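Local coordinates for protein aminoglycoside N(6')acetyltransferase (Legionella pneumophila subsp. pneumophila, PDB 3F5B) that probably transfers an acyl group, most likely acetyl, to an amine such as an aminoglycoside amino group, at residues 19-33 / 46-58. Numbering follows the deposited sequence.
Sequences QMNKSQHELVLGWIH and LSNTIKDLHEFLN
Leu-57 reaches its CD1 methyl over one face of the His-25 imidazole, 3.5 Å from the ring centroid and 18° off the ring normal, a CH-pi contact. A flat ring suits this place because it offers carbon to leucine while keeping a polar rim. CG of His-25 stands anti to the backbone N (chi1 -160°), which swings the ring toward helix 43-57. NE2 of His-25 lies 2.8 Å from a water oxygen in the ring plane, and the same water donates to Ile-50 O, making a polar bridge between the helices. The other methyl of Leu-57, CD2, packs on Met-20 CB and the backbone of Asn-21.

Leu-53 forks between partners, as its two methyls allow: CD2 touches His-25 CD2 and Val-28 CG1, while CD1 meets the CE methyl of Met-20, a selenomethionine, in one of its two conformers. Phe-56 turns its ring edge to Met-20 O, 3.6 Å from CE2.

Toward the other end, Ile-32 sends CD1 to Ile-50 CG1 and Leu-46 CD1, each at 4.0 Å; branched aliphatic chains suit the gap between well-separated axes. His-33 presents CE1 to Ile-50 CD1, 3.6 Å away at the ring edge; its ND1 bonds Leu-29 O almost straight (178°), fixing the ring's rotation.

Back where residues 19-22 meet the C-terminus of helix 43-57, Lys-22 bends at its last torsion and NZ donates to Asn-58 OD1 at 2.6 Å, from above the carbonyl plane. Asn-58 suits the helix terminus because its ND2 also returns to His-54 O, steadying the amide.

The axes of segments 25-31 and 46-57 run antiparallel, a wide 11.5 Å apart. Beneath lies the central GNAT sheet: Tyr-78 of strand 74-84 touches Val-28, Thr-49 and Leu-53, while strand 65-71 supplies Ile-68 against Met-20 and His-66 against Phe-56.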
ATOM      1  N   GLN A  19       2.934  -5.470  11.360  1.00 24.15           N
ATOM      2  CA  GLN A  19       3.277  -4.116  11.679  1.00 24.60           C
ATOM      3  C   GLN A  19       4.766  -4.067  11.954  1.00 26.72           C
ATOM      4  O   GLN A  19       5.354  -4.998  12.502  1.00 26.64           O
ATOM      5  CB  GLN A  19       2.450  -3.595  12.846  1.00 24.27           C
ATOM      6  CG  GLN A  19       1.010  -3.373  12.403  1.00 25.26           C
ATOM      7  CD  GLN A  19       0.030  -3.090  13.521  1.00 26.77           C
ATOM      8  OE1 GLN A  19       0.412  -2.807  14.652  1.00 26.65           O
ATOM      9  NE2 GLN A  19      -1.282  -3.199  13.198  1.00 29.00           N
HETATM   10  N   MSE A  20       5.391  -2.977  11.548  1.00 28.32           N
HETATM   11  CA  MSE A  20       6.814  -2.749  11.755  0.50 28.64           C
HETATM   12  C   MSE A  20       7.185  -2.719  13.228  1.00 29.98           C
HETATM   13  O   MSE A  20       6.403  -2.222  14.049  1.00 26.14           O
HETATM   14  CB  MSE A  20       7.175  -1.398  11.147  0.50 30.03           C
HETATM   15  CG  MSE A  20       7.106  -1.373   9.642  0.50 31.46           C
HETATM   16 SE   MSE A  20       8.746  -2.121   8.948  0.50 32.68          SE
HETATM   17  CE  MSE A  20      10.010  -0.780   9.632  0.50 31.68           C
ATOM     18  N   ASN A  21       8.381  -3.204  13.542  1.00 30.06           N
ATOM     19  CA  ASN A  21       8.990  -2.977  14.849  0.50 30.21           C
ATOM     20  C   ASN A  21      10.371  -2.362  14.662  1.00 30.20           C
ATOM     21  O   ASN A  21      10.894  -2.310  13.533  1.00 28.69           O
ATOM     22  CB  ASN A  21       9.006  -4.241  15.731  0.50 31.22           C
ATOM     23  CG  ASN A  21       9.880  -5.350  15.178  0.50 31.71           C
ATOM     24  OD1 ASN A  21      11.046  -5.141  14.874  0.50 32.08           O
ATOM     25  ND2 ASN A  21       9.318  -6.547  15.070  0.50 31.71           N
ATOM     26  N   LYS A  22      10.952  -1.852  15.742  1.00 31.01           N
ATOM     27  CA  LYS A  22      12.223  -1.126  15.669  1.00 32.80           C
ATOM     28  C   LYS A  22      13.342  -1.894  15.007  1.00 32.69           C
ATOM     29  O   LYS A  22      14.251  -1.293  14.463  1.00 32.85           O
ATOM     30  CB  LYS A  22      12.708  -0.692  17.058  1.00 34.87           C
ATOM     31  CG  LYS A  22      12.024   0.527  17.626  1.00 37.87           C
ATOM     32  CD  LYS A  22      12.416   0.693  19.102  1.00 39.65           C
ATOM     33  CE  LYS A  22      12.227   2.120  19.582  1.00 41.21           C
ATOM     34  NZ  LYS A  22      13.032   3.074  18.745  1.00 43.11           N
ATOM     35  N   SER A  23      13.302  -3.216  15.076  1.00 32.78           N
ATOM     36  CA  SER A  23      14.413  -3.994  14.561  1.00 33.75           C
ATOM     37  C   SER A  23      14.475  -3.962  13.036  1.00 33.65           C
ATOM     38  O   SER A  23      15.486  -4.342  12.454  1.00 32.44           O
ATOM     39  CB  SER A  23      14.362  -5.428  15.073  1.00 33.86           C
ATOM     40  OG  SER A  23      13.239  -6.066  14.526  1.00 37.23           O
ATOM     41  N   GLN A  24      13.404  -3.496  12.394  1.00 33.89           N
ATOM     42  CA  GLN A  24      13.332  -3.446  10.937  1.00 32.98           C
ATOM     43  C   GLN A  24      13.473  -2.025  10.430  1.00 31.09           C
ATOM     44  O   GLN A  24      13.384  -1.787   9.233  1.00 30.89           O
ATOM     45  CB  GLN A  24      12.011  -4.043  10.461  1.00 35.03           C
ATOM     46  CG  GLN A  24      11.904  -5.543  10.673  1.00 38.02           C
ATOM     47  CD  GLN A  24      10.547  -5.982  11.186  1.00 41.12           C
ATOM     48  OE1 GLN A  24       9.784  -5.196  11.776  1.00 41.99           O
ATOM     49  NE2 GLN A  24      10.223  -7.257  10.951  1.00 43.04           N
ATOM     50  N   HIS A  25      13.667  -1.081  11.346  1.00 29.67           N
ATOM     51  CA  HIS A  25      13.729   0.331  11.002  1.00 29.56           C
ATOM     52  C   HIS A  25      14.807   0.656   9.940  1.00 29.32           C
ATOM     53  O   HIS A  25      14.507   1.254   8.888  1.00 27.38           O
ATOM     54  CB  HIS A  25      13.979   1.180  12.260  1.00 28.83           C
ATOM     55  CG  HIS A  25      13.588   2.623  12.104  1.00 27.65           C
ATOM     56  ND1 HIS A  25      13.635   3.524  13.147  1.00 26.86           N
ATOM     57  CD2 HIS A  25      13.142   3.319  11.027  1.00 27.15           C
ATOM     58  CE1 HIS A  25      13.234   4.710  12.724  1.00 27.16           C
ATOM     59  NE2 HIS A  25      12.927   4.613  11.440  1.00 27.29           N
ATOM     60  N   GLU A  26      16.053   0.258  10.219  1.00 28.76           N
ATOM     61  CA  GLU A  26      17.146   0.549   9.313  1.00 29.31           C
ATOM     62  C   GLU A  26      16.975  -0.147   7.964  1.00 28.45           C
ATOM     63  O   GLU A  26      17.258   0.455   6.929  1.00 27.43           O
ATOM     64  CB  GLU A  26      18.504   0.266   9.972  1.00 31.71           C
ATOM     65  CG  GLU A  26      18.668   1.116  11.246  1.00 35.88           C
ATOM     66  CD  GLU A  26      20.076   1.248  11.726  1.00 37.90           C
ATOM     67  OE1 GLU A  26      20.923   0.339  11.459  1.00 39.12           O
ATOM     68  OE2 GLU A  26      20.334   2.270  12.388  1.00 38.65           O
ATOM     69  N   LEU A  27      16.462  -1.383   7.977  1.00 28.47           N
ATOM     70  CA  LEU A  27      16.122  -2.092   6.722  1.00 28.50           C
ATOM     71  C   LEU A  27      15.232  -1.265   5.797  1.00 29.01           C
ATOM     72  O   LEU A  27      15.524  -1.103   4.591  1.00 27.61           O
ATOM     73  CB  LEU A  27      15.471  -3.459   7.007  1.00 29.32           C
ATOM     74  CG  LEU A  27      14.865  -4.229   5.815  1.00 30.37           C
ATOM     75  CD1 LEU A  27      15.924  -4.697   4.853  1.00 28.99           C
ATOM     76  CD2 LEU A  27      14.016  -5.415   6.278  1.00 30.61           C
ATOM     77  N   VAL A  28      14.125  -0.763   6.356  1.00 28.31           N
ATOM     78  CA  VAL A  28      13.161  -0.005   5.576  1.00 26.28           C
ATOM     79  C   VAL A  28      13.744   1.361   5.198  1.00 26.62           C
ATOM     80  O   VAL A  28      13.561   1.834   4.069  1.00 25.85           O
ATOM     81  CB  VAL A  28      11.816   0.137   6.323  1.00 26.89           C
ATOM     82  CG1 VAL A  28      10.895   1.143   5.637  1.00 27.52           C
ATOM     83  CG2 VAL A  28      11.137  -1.250   6.431  1.00 27.41           C
ATOM     84  N   LEU A  29      14.465   1.995   6.122  1.00 25.97           N
ATOM     85  CA  LEU A  29      15.153   3.243   5.764  1.00 25.58           C
ATOM     86  C   LEU A  29      16.089   3.105   4.526  1.00 25.43           C
ATOM     87  O   LEU A  29      16.105   3.976   3.630  1.00 24.94           O
ATOM     88  CB  LEU A  29      15.877   3.842   6.978  1.00 25.12           C
ATOM     89  CG  LEU A  29      14.983   4.613   7.972  1.00 25.15           C
ATOM     90  CD1 LEU A  29      15.807   4.949   9.210  1.00 25.57           C
ATOM     91  CD2 LEU A  29      14.396   5.896   7.367  1.00 24.59           C
ATOM     92  N   GLY A  30      16.839   2.011   4.460  1.00 25.47           N
ATOM     93  CA  GLY A  30      17.698   1.760   3.306  1.00 26.09           C
ATOM     94  C   GLY A  30      16.825   1.600   2.069  1.00 27.44           C
ATOM     95  O   GLY A  30      17.089   2.213   1.022  1.00 27.33           O
ATOM     96  N   TRP A  31      15.778   0.795   2.211  1.00 26.07           N
ATOM     97  CA  TRP A  31      14.850   0.497   1.124  1.00 28.21           C
ATOM     98  C   TRP A  31      14.345   1.761   0.427  1.00 27.94           C
ATOM     99  O   TRP A  31      14.346   1.848  -0.787  1.00 28.09           O
ATOM    100  CB  TRP A  31      13.637  -0.261   1.652  1.00 26.76           C
ATOM    101  CG  TRP A  31      13.809  -1.756   1.765  1.00 28.24           C
ATOM    102  CD1 TRP A  31      14.881  -2.514   1.341  1.00 28.42           C
ATOM    103  CD2 TRP A  31      12.860  -2.668   2.298  1.00 26.62           C
ATOM    104  NE1 TRP A  31      14.644  -3.838   1.591  1.00 28.00           N
ATOM    105  CE2 TRP A  31      13.398  -3.963   2.158  1.00 28.49           C
ATOM    106  CE3 TRP A  31      11.578  -2.520   2.850  1.00 27.82           C
ATOM    107  CZ2 TRP A  31      12.719  -5.116   2.611  1.00 27.05           C
ATOM    108  CZ3 TRP A  31      10.900  -3.653   3.284  1.00 27.83           C
ATOM    109  CH2 TRP A  31      11.479  -4.944   3.164  1.00 26.79           C
ATOM    110  N   ILE A  32      13.943   2.753   1.206  1.00 26.23           N
ATOM    111  CA  ILE A  32      13.271   3.902   0.618  1.00 27.41           C
ATOM    112  C   ILE A  32      14.242   4.984   0.190  1.00 28.28           C
ATOM    113  O   ILE A  32      13.825   6.101  -0.161  1.00 30.28           O
ATOM    114  CB  ILE A  32      12.191   4.470   1.561  1.00 26.03           C
ATOM    115  CG1 ILE A  32      12.834   5.047   2.849  1.00 26.45           C
ATOM    116  CG2 ILE A  32      11.154   3.371   1.873  1.00 24.80           C
ATOM    117  CD1 ILE A  32      11.851   5.607   3.853  1.00 27.68           C
ATOM    118  N   HIS A  33      15.530   4.657   0.231  1.00 27.61           N
ATOM    119  CA  HIS A  33      16.559   5.473  -0.400  1.00 27.36           C
ATOM    120  C   HIS A  33      17.181   4.822  -1.651  1.00 28.54           C
ATOM    121  O   HIS A  33      18.197   5.300  -2.185  1.00 28.96           O
ATOM    122  CB  HIS A  33      17.613   5.881   0.640  1.00 28.39           C
ATOM    123  CG  HIS A  33      17.093   6.859   1.651  1.00 29.62           C
ATOM    124  ND1 HIS A  33      16.464   6.471   2.818  1.00 29.05           N
ATOM    125  CD2 HIS A  33      17.079   8.216   1.650  1.00 29.47           C
ATOM    126  CE1 HIS A  33      16.092   7.545   3.492  1.00 28.80           C
ATOM    127  NE2 HIS A  33      16.458   8.617   2.809  1.00 29.58           N
ATOM    128  N   LEU A  46       8.915  11.739   0.768  1.00 25.20           N
ATOM    129  CA  LEU A  46       9.928  10.964   1.459  1.00 27.54           C
ATOM    130  C   LEU A  46      10.121  11.455   2.893  1.00 28.04           C
ATOM    131  O   LEU A  46      10.160  10.674   3.830  1.00 27.49           O
ATOM    132  CB  LEU A  46      11.268  11.037   0.691  1.00 27.97           C
ATOM    133  CG  LEU A  46      12.471  10.228   1.198  1.00 28.61           C
ATOM    134  CD1 LEU A  46      12.204   8.706   1.277  1.00 28.55           C
ATOM    135  CD2 LEU A  46      13.706  10.497   0.352  1.00 29.75           C
ATOM    136  N   SER A  47      10.277  12.767   3.034  1.00 28.76           N
ATOM    137  CA  SER A  47      10.396  13.406   4.312  1.00 29.31           C
ATOM    138  C   SER A  47       9.242  13.029   5.233  1.00 29.25           C
ATOM    139  O   SER A  47       9.477  12.598   6.364  1.00 29.79           O
ATOM    140  CB  SER A  47      10.434  14.930   4.125  1.00 30.63           C
ATOM    141  OG  SER A  47      10.708  15.492   5.379  1.00 34.34           O
ATOM    142  N   ASN A  48       8.009  13.182   4.753  1.00 29.45           N
ATOM    143  CA  ASN A  48       6.820  12.791   5.520  1.00 30.35           C
ATOM    144  C   ASN A  48       6.834  11.317   5.941  1.00 29.73           C
ATOM    145  O   ASN A  48       6.464  10.993   7.075  1.00 28.23           O
ATOM    146  CB  ASN A  48       5.533  13.055   4.746  1.00 31.45           C
ATOM    147  CG  ASN A  48       5.276  14.525   4.486  1.00 33.45           C
ATOM    148  OD1 ASN A  48       5.730  15.415   5.225  1.00 33.71           O
ATOM    149  ND2 ASN A  48       4.502  14.790   3.437  1.00 34.00           N
ATOM    150  N   THR A  49       7.244  10.439   5.008  1.00 28.61           N
ATOM    151  CA  THR A  49       7.387   9.015   5.257  1.00 27.72           C
ATOM    152  C   THR A  49       8.356   8.685   6.379  1.00 27.87           C
ATOM    153  O   THR A  49       8.004   7.958   7.322  1.00 26.66           O
ATOM    154  CB  THR A  49       7.715   8.279   3.958  1.00 28.68           C
ATOM    155  OG1 THR A  49       6.601   8.455   3.087  1.00 29.17           O
ATOM    156  CG2 THR A  49       7.873   6.774   4.186  1.00 28.09           C
ATOM    157  N   ILE A  50       9.542   9.282   6.314  1.00 27.95           N
ATOM    158  CA  ILE A  50      10.559   9.067   7.321  1.00 27.88           C
ATOM    159  C   ILE A  50      10.069   9.524   8.695  1.00 27.35           C
ATOM    160  O   ILE A  50      10.208   8.787   9.653  1.00 25.97           O
ATOM    161  CB  ILE A  50      11.888   9.779   6.923  1.00 27.71           C
ATOM    162  CG1 ILE A  50      12.534   9.076   5.718  1.00 27.68           C
ATOM    163  CG2 ILE A  50      12.856   9.906   8.108  1.00 27.61           C
ATOM    164  CD1 ILE A  50      13.810   9.770   5.208  1.00 29.19           C
ATOM    165  N   LYS A  51       9.492  10.731   8.767  1.00 27.49           N
ATOM    166  CA  LYS A  51       8.909  11.259   9.997  1.00 28.70           C
ATOM    167  C   LYS A  51       7.857  10.322  10.572  1.00 28.07           C
ATOM    168  O   LYS A  51       7.904   9.998  11.759  1.00 27.47           O
ATOM    169  CB  LYS A  51       8.292  12.645   9.751  1.00 29.93           C
ATOM    170  CG  LYS A  51       7.551  13.282  10.960  1.00 31.79           C
ATOM    171  CD  LYS A  51       7.460  14.826  10.857  1.00 33.85           C
ATOM    172  CE  LYS A  51       6.792  15.428  12.114  1.00 34.98           C
ATOM    173  NZ  LYS A  51       7.136  16.873  12.327  1.00 37.49           N
ATOM    174  N   ASP A  52       6.916   9.873   9.741  1.00 27.94           N
ATOM    175  CA  ASP A  52       5.794   9.114  10.280  1.00 27.37           C
ATOM    176  C   ASP A  52       6.255   7.748  10.752  1.00 28.28           C
ATOM    177  O   ASP A  52       5.738   7.230  11.733  1.00 28.08           O
ATOM    178  CB  ASP A  52       4.633   8.945   9.290  1.00 27.03           C
ATOM    179  CG  ASP A  52       3.293   8.732  10.004  1.00 26.81           C
ATOM    180  OD1 ASP A  52       2.848   9.679  10.687  1.00 24.41           O
ATOM    181  OD2 ASP A  52       2.686   7.634   9.892  1.00 24.67           O
ATOM    182  N   LEU A  53       7.230   7.168  10.051  1.00 27.59           N
ATOM    183  CA  LEU A  53       7.731   5.852  10.415  1.00 28.47           C
ATOM    184  C   LEU A  53       8.368   5.937  11.789  1.00 29.15           C
ATOM    185  O   LEU A  53       8.187   5.047  12.632  1.00 30.17           O
ATOM    186  CB  LEU A  53       8.715   5.312   9.362  1.00 27.56           C
ATOM    187  CG  LEU A  53       9.320   3.934   9.601  1.00 30.16           C
ATOM    188  CD1 LEU A  53       8.254   2.837   9.583  1.00 29.11           C
ATOM    189  CD2 LEU A  53      10.385   3.632   8.553  1.00 29.89           C
ATOM    190  N   HIS A  54       9.117   7.008  12.002  1.00 29.34           N
ATOM    191  CA  HIS A  54       9.712   7.284  13.296  1.00 30.27           C
ATOM    192  C   HIS A  54       8.665   7.436  14.428  1.00 28.64           C
ATOM    193  O   HIS A  54       8.842   6.868  15.526  1.00 27.72           O
ATOM    194  CB  HIS A  54      10.567   8.540  13.198  1.00 31.99           C
ATOM    195  CG  HIS A  54      11.448   8.748  14.386  1.00 35.30           C
ATOM    196  ND1 HIS A  54      10.995   9.302  15.568  1.00 36.37           N
ATOM    197  CD2 HIS A  54      12.757   8.468  14.579  1.00 36.00           C
ATOM    198  CE1 HIS A  54      11.989   9.358  16.433  1.00 36.61           C
ATOM    199  NE2 HIS A  54      13.069   8.861  15.855  1.00 37.21           N
ATOM    200  N   GLU A  55       7.590   8.190  14.167  1.00 26.34           N
ATOM    201  CA  GLU A  55       6.510   8.370  15.163  1.00 26.92           C
ATOM    202  C   GLU A  55       5.865   7.023  15.526  1.00 25.23           C
ATOM    203  O   GLU A  55       5.674   6.684  16.703  1.00 23.55           O
ATOM    204  CB  GLU A  55       5.435   9.327  14.649  1.00 28.12           C
ATOM    205  CG  GLU A  55       5.881  10.781  14.499  1.00 30.67           C
ATOM    206  CD  GLU A  55       6.227  11.420  15.836  1.00 32.22           C
ATOM    207  OE1 GLU A  55       5.392  11.381  16.770  1.00 32.00           O
ATOM    208  OE2 GLU A  55       7.346  11.950  15.943  1.00 32.92           O
ATOM    209  N   PHE A  56       5.570   6.259  14.488  1.00 24.98           N
ATOM    210  CA  PHE A  56       5.023   4.915  14.630  1.00 25.59           C
ATOM    211  C   PHE A  56       5.892   4.003  15.483  1.00 26.47           C
ATOM    212  O   PHE A  56       5.373   3.291  16.348  1.00 24.79           O
ATOM    213  CB  PHE A  56       4.825   4.279  13.260  1.00 25.67           C
ATOM    214  CG  PHE A  56       4.127   2.949  13.323  1.00 26.43           C
ATOM    215  CD1 PHE A  56       2.721   2.888  13.484  1.00 25.86           C
ATOM    216  CD2 PHE A  56       4.851   1.771  13.252  1.00 25.60           C
ATOM    217  CE1 PHE A  56       2.056   1.661  13.575  1.00 26.24           C
ATOM    218  CE2 PHE A  56       4.201   0.526  13.335  1.00 25.87           C
ATOM    219  CZ  PHE A  56       2.796   0.467  13.502  1.00 25.17           C
ATOM    220  N   LEU A  57       7.204   4.030  15.236  1.00 26.77           N
ATOM    221  CA  LEU A  57       8.143   3.135  15.902  1.00 28.76           C
ATOM    222  C   LEU A  57       8.498   3.600  17.316  1.00 30.25           C
ATOM    223  O   LEU A  57       8.854   2.783  18.179  1.00 31.39           O
ATOM    224  CB  LEU A  57       9.402   2.936  15.055  1.00 27.74           C
ATOM    225  CG  LEU A  57       9.181   2.042  13.809  1.00 27.69           C
ATOM    226  CD1 LEU A  57      10.453   1.919  12.977  1.00 25.40           C
ATOM    227  CD2 LEU A  57       8.664   0.651  14.201  1.00 26.32           C
ATOM    228  N   ASN A  58       8.353   4.896  17.576  1.00 31.01           N
ATOM    229  CA  ASN A  58       8.820   5.441  18.844  1.00 33.26           C
ATOM    230  C   ASN A  58       7.704   5.884  19.798  1.00 34.19           C
ATOM    231  O   ASN A  58       7.914   6.783  20.607  1.00 34.14           O
ATOM    232  CB  ASN A  58       9.839   6.548  18.569  1.00 34.73           C
ATOM    233  CG  ASN A  58      11.108   6.007  17.939  1.00 36.60           C
ATOM    234  OD1 ASN A  58      11.986   5.503  18.648  1.00 38.10           O
ATOM    235  ND2 ASN A  58      11.209   6.080  16.605  1.00 36.82           N
TER
HETATM  236  O   HOH W   1      12.317   7.091  10.310  1.00 25.01           O